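Local coordinates for type IV pilus secretin PilQ family protein (Vibrio cholerae, PDB 6W6M) that probably forms the multimeric outer-membrane secretin channel through which the type IVa competence pilus passes during natural transformation, at residues G439-Y444 / F457-L462. Numbering follows the deposited sequence.
Sequences GTEIPY and FKKAVL
Thr440 and Ala460 face each other in the antiparallel β-hairpin formed by strands 434-444 and 456-471 of the secretin domain. Four backbone hydrogen bonds set the register. Thr440 N reaches Ala460 O at 3.0 Å, standing 41° out of the carbonyl plane, whereas Ala460 N returns to Thr440 O with an N-H···O angle of 163°. Ile442 N bonds Lys458 O at 2.8 Å, and Lys458 N bonds Ile442 O; both donors lie in the acceptor's carbonyl plane. At the intervening and flanking non-hydrogen-bonded positions, CA-H···O contacts add to the pairing, among them Phe457 CA to Ile442 O at 3.2 Å.

Apolar packing divides between the two faces. With Glu441 and Lys459 lie Pro443 and Phe457: CG of Phe457 is anti to its carbonyl carbon (chi1 -64°), and ring atom CE1 meets Pro443 CB at 3.8 Å. The other face carries Thr440 CG2 against Ala460 CB, 3.9 Å apart.

The polar ends of Glu441 and Thr440 turn to a neighbouring subunit of the 14-chain assembly. Glu441 OE2 forms a salt bridge with Arg505 of that subunit, where Thr440 OG1 bonds Ile501 O; residues 439-441 also pair with a strand there, continuing the sheet across the interface. The Tyr444 ring approaches Lys458 CB obliquely through CE2, while its OH bonds Val499 O within its own chain.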
loop_
_atom_site.group_PDB
_atom_site.type_symbol
_atom_site.label_atom_id
_atom_site.label_comp_id
_atom_site.label_asym_id
_atom_site.label_seq_id
_atom_site.Cartn_x
_atom_site.Cartn_y
_atom_site.Cartn_z
ATOM N N GLY A 439 22.000 -2.547 37.911
ATOM C CA GLY A 439 22.805 -2.874 36.747
ATOM C C GLY A 439 22.873 -1.813 35.675
ATOM O O GLY A 439 22.990 -0.636 35.994
ATOM N N THR A 440 22.829 -2.206 34.402
ATOM C CA THR A 440 22.835 -1.257 33.292
ATOM C C THR A 440 21.785 -1.626 32.251
ATOM O O THR A 440 21.307 -2.755 32.180
ATOM C CB THR A 440 24.208 -1.168 32.605
ATOM O OG1 THR A 440 24.219 -0.086 31.671
ATOM C CG2 THR A 440 24.534 -2.445 31.875
ATOM N N GLU A 441 21.440 -0.650 31.419
ATOM C CA GLU A 441 20.500 -0.838 30.319
ATOM C C GLU A 441 21.201 -0.507 29.010
ATOM O O GLU A 441 21.622 0.632 28.805
ATOM C CB GLU A 441 19.263 0.035 30.496
ATOM C CG GLU A 441 18.494 -0.239 31.755
ATOM C CD GLU A 441 17.232 0.570 31.822
ATOM O OE1 GLU A 441 17.075 1.471 30.975
ATOM O OE2 GLU A 441 16.392 0.306 32.708
ATOM N N ILE A 442 21.309 -1.489 28.134
ATOM C CA ILE A 442 22.054 -1.335 26.884
ATOM C C ILE A 442 21.093 -0.902 25.776
ATOM O O ILE A 442 20.062 -1.558 25.568
ATOM C CB ILE A 442 22.766 -2.636 26.526
ATOM C CG1 ILE A 442 23.686 -3.061 27.662
ATOM C CG2 ILE A 442 23.582 -2.476 25.276
ATOM C CD1 ILE A 442 24.724 -2.052 27.994
ATOM N N PRO A 443 21.411 0.209 25.106
ATOM C CA PRO A 443 20.581 0.680 24.004
ATOM C C PRO A 443 20.901 -0.173 22.798
ATOM O O PRO A 443 22.044 -0.192 22.350
ATOM C CB PRO A 443 21.086 2.102 23.777
ATOM C CG PRO A 443 22.505 2.062 24.215
ATOM C CD PRO A 443 22.544 1.110 25.374
ATOM N N TYR A 444 19.915 -0.844 22.216
ATOM C CA TYR A 444 20.185 -1.642 21.017
ATOM C C TYR A 444 19.633 -0.946 19.780
ATOM O O TYR A 444 18.604 -0.276 19.852
ATOM C CB TYR A 444 19.671 -3.072 21.158
ATOM C CG TYR A 444 20.620 -3.931 21.956
ATOM C CD1 TYR A 444 21.662 -4.607 21.336
ATOM C CD2 TYR A 444 20.500 -4.038 23.333
ATOM C CE1 TYR A 444 22.542 -5.382 22.062
ATOM C CE2 TYR A 444 21.376 -4.807 24.068
ATOM C CZ TYR A 444 22.392 -5.477 23.427
ATOM O OH TYR A 444 23.263 -6.247 24.161
ATOM N N PHE A 457 15.893 -1.043 24.919
ATOM C CA PHE A 457 16.889 -1.251 25.960
ATOM C C PHE A 457 16.798 -2.667 26.498
ATOM O O PHE A 457 15.745 -3.083 26.985
ATOM C CB PHE A 457 16.709 -0.255 27.105
ATOM C CG PHE A 457 16.927 1.160 26.703
ATOM C CD1 PHE A 457 18.193 1.685 26.645
ATOM C CD2 PHE A 457 15.860 1.969 26.370
ATOM C CE1 PHE A 457 18.396 2.982 26.265
ATOM C CE2 PHE A 457 16.060 3.268 25.986
ATOM C CZ PHE A 457 17.329 3.770 25.935
ATOM N N LYS A 458 17.936 -3.349 26.490
ATOM C CA LYS A 458 18.064 -4.673 27.071
ATOM C C LYS A 458 18.678 -4.448 28.461
ATOM O O LYS A 458 19.385 -3.468 28.685
ATOM C CB LYS A 458 18.950 -5.570 26.214
ATOM C CG LYS A 458 19.136 -6.961 26.792
ATOM C CD LYS A 458 17.818 -7.705 26.893
ATOM C CE LYS A 458 18.036 -9.152 27.308
ATOM N NZ LYS A 458 16.758 -9.844 27.623
ATOM N N LYS A 459 18.425 -5.355 29.393
ATOM C CA LYS A 459 18.905 -5.185 30.754
ATOM C C LYS A 459 20.061 -6.125 31.047
ATOM O O LYS A 459 20.088 -7.259 30.570
ATOM C CB LYS A 459 17.785 -5.425 31.756
ATOM C CG LYS A 459 16.674 -4.427 31.670
ATOM C CD LYS A 459 15.641 -4.708 32.728
ATOM C CE LYS A 459 14.486 -3.742 32.631
ATOM N NZ LYS A 459 13.395 -4.103 33.570
ATOM N N ALA A 460 21.016 -5.643 31.831
ATOM C CA ALA A 460 22.114 -6.444 32.349
ATOM C C ALA A 460 22.221 -6.085 33.825
ATOM O O ALA A 460 22.946 -5.163 34.197
ATOM C CB ALA A 460 23.391 -6.171 31.590
ATOM N N VAL A 461 21.468 -6.800 34.659
ATOM C CA VAL A 461 21.248 -6.432 36.048
ATOM C C VAL A 461 21.455 -7.647 36.940
ATOM O O VAL A 461 21.441 -8.788 36.493
ATOM C CB VAL A 461 19.836 -5.846 36.280
ATOM C CG1 VAL A 461 19.658 -4.557 35.527
ATOM C CG2 VAL A 461 18.780 -6.841 35.877
ATOM N N LEU A 462 21.714 -7.375 38.221
ATOM C CA LEU A 462 21.553 -8.389 39.295
ATOM C C LEU A 462 20.187 -8.190 39.957
ATOM O O LEU A 462 20.016 -7.180 40.652
ATOM C CB LEU A 462 22.691 -8.212 40.305
ATOM C CG LEU A 462 22.432 -8.772 41.702
ATOM C CD1 LEU A 462 22.691 -10.269 41.743
ATOM C CD2 LEU A 462 23.289 -8.057 42.734
#